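Local atomic coordinates of putative Acetyltransferase from the GNAT family (Novosphingobium aromaticivorans DSM 12444, PDB entry 3EC4), a protein that probably transfers acyl groups, being a putative acetyltransferase of the GNAT family. Residues 23-35 / 42-54. Numbering follows the deposited sequence.
Sequences LDVASGNLRRLDP and AAAPGAEAGLASL
With CG anti to its carbonyl carbon (chi1 -66°) and chi2 extended at 174°, Leu-30 sends CD2 onto Ala-43 and CD1 toward Gly-50 and Ser-53. CD2 settles on Ala-43 CB at 3.8 Å, with Leu-51 CD2 a little farther off; CD1 presses against Gly-50 O, a close 3.0 Å, and brushes Ser-53 OG and Leu-54 CD2. Gly-50 suits this approach, because a CB there would come tight against Leu-30 CD1. Cut back to an alanine here, Leu-30 would probably leave a gap between Ala-43, Gly-50 and Leu-54. It sits in a hairpin of strands 30-32 and 41-43, a separate two-stranded sheet packed beside strand 61-66, an edge strand of the mixed GNAT sheet. Arg-31 and Ala-42 form its hydrogen-bonded pair: Arg-31 N reaches Ala-42 O at 2.9 Å, and Ala-42 N returns the bond to Arg-31 O. Ala-44 N continues the pairing to Asn-29 O, while the Asn-29 amide lies against Ala-44 CB (CG to CB 3.4 Å). On the other face, Arg-31 extends away to Trp-13 of helix 11-17, with a cation-pi contact and an NH1 bond to Trp-13 O. Arg-32 CB touches Leu-54 CD2 at 4.1 Å; its NH1 bonds to Gly-38 O, and its NE to a water oxygen (2.8 Å) whose link to Leu-54 O is doubtful.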
ATOM      1  N   LEU A  23     -10.785   6.795  -8.248  1.00 26.64           N
ATOM      2  CA  LEU A  23      -9.429   7.305  -8.001  1.00 25.91           C
ATOM      3  C   LEU A  23      -8.538   7.350  -9.241  1.00 25.97           C
ATOM      4  O   LEU A  23      -7.408   7.837  -9.167  1.00 28.33           O
ATOM      5  CB  LEU A  23      -8.750   6.494  -6.890  1.00 26.17           C
ATOM      6  CG  LEU A  23      -9.509   6.351  -5.549  1.00 28.22           C
ATOM      7  CD1 LEU A  23      -8.670   5.579  -4.486  1.00 26.72           C
ATOM      8  CD2 LEU A  23      -9.937   7.736  -5.014  1.00 28.74           C
ATOM      9  N   ASP A  24      -9.002   6.823 -10.369  1.00 26.04           N
ATOM     10  CA  ASP A  24      -8.188   6.768 -11.586  1.00 26.00           C
ATOM     11  C   ASP A  24      -8.299   8.156 -12.260  1.00 28.18           C
ATOM     12  O   ASP A  24      -9.403   8.651 -12.518  1.00 28.59           O
ATOM     13  CB  ASP A  24      -8.674   5.628 -12.501  1.00 23.94           C
ATOM     14  CG  ASP A  24      -7.884   5.491 -13.791  1.00 25.22           C
ATOM     15  OD1 ASP A  24      -6.827   6.128 -13.957  1.00 25.82           O
ATOM     16  OD2 ASP A  24      -8.370   4.765 -14.679  1.00 30.26           O
ATOM     17  N   VAL A  25      -7.163   8.774 -12.572  1.00 27.49           N
ATOM     18  CA  VAL A  25      -7.178  10.069 -13.247  1.00 25.96           C
ATOM     19  C   VAL A  25      -6.784   9.997 -14.741  1.00 28.46           C
ATOM     20  O   VAL A  25      -6.788  11.013 -15.426  1.00 28.94           O
ATOM     21  CB  VAL A  25      -6.317  11.134 -12.472  1.00 24.91           C
ATOM     22  CG1 VAL A  25      -6.972  11.440 -11.087  1.00 24.50           C
ATOM     23  CG2 VAL A  25      -4.802  10.678 -12.391  1.00 24.97           C
ATOM     24  N   ALA A  26      -6.444   8.803 -15.228  1.00 25.42           N
ATOM     25  CA  ALA A  26      -6.034   8.580 -16.601  1.00 26.05           C
ATOM     26  C   ALA A  26      -7.247   8.086 -17.383  1.00 29.41           C
ATOM     27  O   ALA A  26      -8.405   8.220 -16.931  1.00 30.44           O
ATOM     28  CB  ALA A  26      -4.860   7.556 -16.666  1.00 27.21           C
ATOM     29  N   SER A  27      -6.991   7.561 -18.578  1.00 30.38           N
ATOM     30  CA  SER A  27      -8.063   7.109 -19.453  1.00 33.10           C
ATOM     31  C   SER A  27      -7.503   6.048 -20.357  1.00 30.76           C
ATOM     32  O   SER A  27      -6.296   5.934 -20.496  1.00 28.83           O
ATOM     33  CB  SER A  27      -8.602   8.268 -20.302  1.00 30.72           C
ATOM     34  OG  SER A  27      -7.534   8.867 -21.030  1.00 39.69           O
ATOM     35  N   GLY A  28      -8.407   5.282 -20.954  1.00 32.49           N
ATOM     36  CA  GLY A  28      -8.059   4.356 -22.011  1.00 30.50           C
ATOM     37  C   GLY A  28      -7.263   3.197 -21.480  1.00 28.85           C
ATOM     38  O   GLY A  28      -7.676   2.526 -20.527  1.00 32.57           O
ATOM     39  N   ASN A  29      -6.094   2.969 -22.071  1.00 26.44           N
ATOM     40  CA  ASN A  29      -5.269   1.852 -21.659  1.00 27.78           C
ATOM     41  C   ASN A  29      -4.234   2.201 -20.603  1.00 27.37           C
ATOM     42  O   ASN A  29      -3.316   1.411 -20.342  1.00 27.48           O
ATOM     43  CB  ASN A  29      -4.537   1.236 -22.876  1.00 29.45           C
ATOM     44  CG  ASN A  29      -5.383   0.201 -23.587  1.00 32.55           C
ATOM     45  OD1 ASN A  29      -6.382  -0.297 -23.028  1.00 34.46           O
ATOM     46  ND2 ASN A  29      -4.980  -0.144 -24.804  1.00 29.24           N
ATOM     47  N   LEU A  30      -4.401   3.361 -19.977  1.00 26.01           N
ATOM     48  CA  LEU A  30      -3.565   3.733 -18.842  1.00 24.72           C
ATOM     49  C   LEU A  30      -4.445   3.971 -17.652  1.00 24.77           C
ATOM     50  O   LEU A  30      -5.550   4.504 -17.779  1.00 24.87           O
ATOM     51  CB  LEU A  30      -2.737   5.006 -19.158  1.00 27.09           C
ATOM     52  CG  LEU A  30      -1.686   4.826 -20.273  1.00 30.97           C
ATOM     53  CD1 LEU A  30      -1.009   6.162 -20.626  1.00 32.33           C
ATOM     54  CD2 LEU A  30      -0.632   3.761 -19.973  1.00 34.47           C
ATOM     55  N   ARG A  31      -3.960   3.544 -16.504  1.00 23.03           N
ATOM     56  CA  ARG A  31      -4.601   3.852 -15.229  1.00 25.18           C
ATOM     57  C   ARG A  31      -3.589   4.483 -14.308  1.00 24.78           C
ATOM     58  O   ARG A  31      -2.468   3.978 -14.148  1.00 24.71           O
ATOM     59  CB  ARG A  31      -5.232   2.607 -14.581  1.00 23.03           C
ATOM     60  CG  ARG A  31      -6.349   2.047 -15.454  1.00 25.26           C
ATOM     61  CD  ARG A  31      -6.957   0.760 -14.954  1.00 24.38           C
ATOM     62  NE  ARG A  31      -7.858   0.234 -16.000  1.00 25.80           N
ATOM     63  CZ  ARG A  31      -8.396  -0.979 -15.996  1.00 26.47           C
ATOM     64  NH1 ARG A  31      -8.162  -1.829 -14.991  1.00 25.94           N
ATOM     65  NH2 ARG A  31      -9.192  -1.343 -17.001  1.00 25.47           N
ATOM     66  N   ARG A  32      -3.991   5.601 -13.703  1.00 24.37           N
ATOM     67  CA  ARG A  32      -3.107   6.377 -12.820  1.00 25.66           C
ATOM     68  C   ARG A  32      -3.847   6.778 -11.577  1.00 25.04           C
ATOM     69  O   ARG A  32      -4.927   7.337 -11.651  1.00 24.46           O
ATOM     70  CB  ARG A  32      -2.616   7.611 -13.582  1.00 26.65           C
ATOM     71  CG  ARG A  32      -1.882   8.688 -12.762  1.00 32.41           C
ATOM     72  CD  ARG A  32      -0.542   8.167 -12.338  1.00 33.41           C
ATOM     73  NE  ARG A  32       0.439   9.146 -11.794  1.00 31.57           N
ATOM     74  CZ  ARG A  32       0.635   9.385 -10.485  1.00 40.16           C
ATOM     75  NH1 ARG A  32      -0.133   8.824  -9.533  1.00 27.16           N
ATOM     76  NH2 ARG A  32       1.604  10.216 -10.116  1.00 37.95           N
ATOM     77  N   LEU A  33      -3.318   6.400 -10.420  1.00 25.75           N
ATOM     78  CA  LEU A  33      -3.933   6.780  -9.170  1.00 22.28           C
ATOM     79  C   LEU A  33      -3.859   8.308  -9.058  1.00 24.37           C
ATOM     80  O   LEU A  33      -2.845   8.946  -9.393  1.00 25.50           O
ATOM     81  CB  LEU A  33      -3.224   6.079  -7.992  1.00 26.11           C
ATOM     82  CG  LEU A  33      -3.615   6.401  -6.548  1.00 25.30           C
ATOM     83  CD1 LEU A  33      -5.031   5.993  -6.252  1.00 24.67           C
ATOM     84  CD2 LEU A  33      -2.575   5.779  -5.590  1.00 23.19           C
ATOM     85  N   ASP A  34      -4.939   8.896  -8.576  1.00 27.27           N
ATOM     86  CA  ASP A  34      -4.919  10.306  -8.235  1.00 27.59           C
ATOM     87  C   ASP A  34      -3.642  10.551  -7.408  1.00 26.46           C
ATOM     88  O   ASP A  34      -3.450   9.928  -6.390  1.00 24.89           O
ATOM     89  CB  ASP A  34      -6.168  10.612  -7.433  1.00 29.50           C
ATOM     90  CG  ASP A  34      -6.280  12.056  -7.010  1.00 29.14           C
ATOM     91  OD1 ASP A  34      -5.273  12.798  -6.979  1.00 28.34           O
ATOM     92  OD2 ASP A  34      -7.404  12.421  -6.661  1.00 28.95           O
ATOM     93  N   PRO A  35      -2.750  11.448  -7.872  1.00 27.68           N
ATOM     94  CA  PRO A  35      -1.533  11.765  -7.114  1.00 26.99           C
ATOM     95  C   PRO A  35      -1.712  12.213  -5.666  1.00 27.21           C
ATOM     96  O   PRO A  35      -0.741  12.089  -4.874  1.00 29.59           O
ATOM     97  CB  PRO A  35      -0.895  12.884  -7.922  1.00 28.54           C
ATOM     98  CG  PRO A  35      -1.428  12.687  -9.299  1.00 29.27           C
ATOM     99  CD  PRO A  35      -2.782  12.137  -9.166  1.00 27.52           C
ATOM    100  N   ALA A  42      -0.498   1.880 -13.953  1.00 26.43           N
ATOM    101  CA  ALA A  42      -0.469   0.601 -14.639  1.00 24.30           C
ATOM    102  C   ALA A  42      -0.918   0.814 -16.082  1.00 26.35           C
ATOM    103  O   ALA A  42      -1.706   1.740 -16.387  1.00 26.57           O
ATOM    104  CB  ALA A  42      -1.371  -0.430 -13.924  1.00 20.99           C
ATOM    105  N   ALA A  43      -0.435  -0.050 -16.953  1.00 25.22           N
ATOM    106  CA  ALA A  43      -0.788  -0.022 -18.396  1.00 26.61           C
ATOM    107  C   ALA A  43      -1.445  -1.337 -18.840  1.00 26.67           C
ATOM    108  O   ALA A  43      -1.159  -2.414 -18.305  1.00 28.59           O
ATOM    109  CB  ALA A  43       0.478   0.246 -19.246  1.00 23.45           C
ATOM    110  N   ALA A  44      -2.296  -1.257 -19.856  1.00 25.32           N
ATOM    111  CA  ALA A  44      -2.854  -2.457 -20.442  1.00 25.71           C
ATOM    112  C   ALA A  44      -1.697  -3.259 -21.003  1.00 23.70           C
ATOM    113  O   ALA A  44      -0.711  -2.686 -21.423  1.00 24.86           O
ATOM    114  CB  ALA A  44      -3.861  -2.118 -21.575  1.00 22.88           C
ATOM    115  N   PRO A  45      -1.816  -4.597 -21.027  1.00 26.00           N
ATOM    116  CA  PRO A  45      -0.787  -5.358 -21.737  1.00 26.03           C
ATOM    117  C   PRO A  45      -0.622  -4.833 -23.165  1.00 28.47           C
ATOM    118  O   PRO A  45      -1.601  -4.572 -23.845  1.00 30.27           O
ATOM    119  CB  PRO A  45      -1.344  -6.780 -21.750  1.00 29.42           C
ATOM    120  CG  PRO A  45      -2.325  -6.842 -20.659  1.00 32.50           C
ATOM    121  CD  PRO A  45      -2.917  -5.451 -20.563  1.00 26.75           C
ATOM    122  N   GLY A  46       0.612  -4.628 -23.599  1.00 29.38           N
ATOM    123  CA  GLY A  46       0.896  -4.075 -24.918  1.00 30.60           C
ATOM    124  C   GLY A  46       0.949  -2.559 -25.012  1.00 30.08           C
ATOM    125  O   GLY A  46       1.515  -2.027 -25.964  1.00 31.42           O
ATOM    126  N   ALA A  47       0.392  -1.865 -24.024  1.00 28.03           N
ATOM    127  CA  ALA A  47       0.252  -0.409 -24.047  1.00 27.38           C
ATOM    128  C   ALA A  47       1.253   0.354 -23.145  1.00 26.40           C
ATOM    129  O   ALA A  47       1.065   1.534 -22.840  1.00 26.84           O
ATOM    130  CB  ALA A  47      -1.166  -0.073 -23.649  1.00 24.39           C
ATOM    131  N   GLU A  48       2.318  -0.331 -22.757  1.00 30.36           N
ATOM    132  CA  GLU A  48       3.350   0.191 -21.836  1.00 29.02           C
ATOM    133  C   GLU A  48       4.055   1.450 -22.358  1.00 28.63           C
ATOM    134  O   GLU A  48       4.456   2.306 -21.567  1.00 27.89           O
ATOM    135  CB  GLU A  48       4.385  -0.912 -21.518  1.00 30.78           C
ATOM    136  CG  GLU A  48       3.793  -2.166 -20.842  1.00 29.88           C
ATOM    137  CD  GLU A  48       3.276  -3.218 -21.812  1.00 37.12           C
ATOM    138  OE1 GLU A  48       3.444  -3.058 -23.055  1.00 31.51           O
ATOM    139  OE2 GLU A  48       2.673  -4.212 -21.319  1.00 40.63           O
ATOM    140  N   ALA A  49       4.121   1.643 -23.676  1.00 28.09           N
ATOM    141  CA  ALA A  49       4.734   2.871 -24.211  1.00 30.18           C
ATOM    142  C   ALA A  49       4.055   4.118 -23.659  1.00 32.40           C
ATOM    143  O   ALA A  49       4.700   5.153 -23.431  1.00 34.23           O
ATOM    144  CB  ALA A  49       4.711   2.889 -25.770  1.00 30.24           C
ATOM    145  N   GLY A  50       2.753   4.019 -23.414  1.00 30.66           N
ATOM    146  CA  GLY A  50       1.983   5.137 -22.880  1.00 29.58           C
ATOM    147  C   GLY A  50       2.346   5.582 -21.475  1.00 28.36           C
ATOM    148  O   GLY A  50       1.928   6.649 -21.044  1.00 28.54           O
ATOM    149  N   LEU A  51       3.101   4.763 -20.740  1.00 27.72           N
ATOM    150  CA  LEU A  51       3.501   5.119 -19.377  1.00 28.01           C
ATOM    151  C   LEU A  51       4.316   6.403 -19.374  1.00 26.29           C
ATOM    152  O   LEU A  51       4.222   7.175 -18.443  1.00 27.13           O
ATOM    153  CB  LEU A  51       4.296   3.982 -18.715  1.00 26.19           C
ATOM    154  CG  LEU A  51       3.540   2.722 -18.278  1.00 29.49           C
ATOM    155  CD1 LEU A  51       4.563   1.615 -17.907  1.00 28.01           C
ATOM    156  CD2 LEU A  51       2.537   3.011 -17.125  1.00 23.73           C
ATOM    157  N   ALA A  52       5.087   6.648 -20.444  1.00 25.32           N
ATOM    158  CA  ALA A  52       5.896   7.848 -20.544  1.00 28.22           C
ATOM    159  C   ALA A  52       5.013   9.092 -20.541  1.00 31.31           C
ATOM    160  O   ALA A  52       5.385  10.129 -19.999  1.00 30.90           O
ATOM    161  CB  ALA A  52       6.803   7.798 -21.781  1.00 27.31           C
ATOM    162  N   SER A  53       3.825   8.971 -21.123  1.00 32.25           N
ATOM    163  CA  SER A  53       2.876  10.077 -21.192  1.00 33.87           C
ATOM    164  C   SER A  53       2.385  10.502 -19.807  1.00 34.35           C
ATOM    165  O   SER A  53       1.904  11.614 -19.664  1.00 34.86           O
ATOM    166  CB  SER A  53       1.688   9.735 -22.149  1.00 33.03           C
ATOM    167  OG  SER A  53       0.795   8.815 -21.552  1.00 37.34           O
ATOM    168  N   LEU A  54       2.532   9.645 -18.779  1.00 33.16           N
ATOM    169  CA  LEU A  54       2.179  10.008 -17.405  1.00 36.58           C
ATOM    170  C   LEU A  54       3.299  10.745 -16.682  1.00 40.72           C
ATOM    171  O   LEU A  54       3.108  11.144 -15.531  1.00 44.59           O
ATOM    172  CB  LEU A  54       1.837   8.747 -16.581  1.00 35.45           C
ATOM    173  CG  LEU A  54       0.788   7.760 -17.105  1.00 34.82           C
ATOM    174  CD1 LEU A  54       0.786   6.433 -16.290  1.00 28.23           C
ATOM    175  CD2 LEU A  54      -0.570   8.424 -17.073  1.00 33.80           C
TER
HETATM  176  O   HOH W   1       1.668  10.955 -13.560  1.00 23.59           O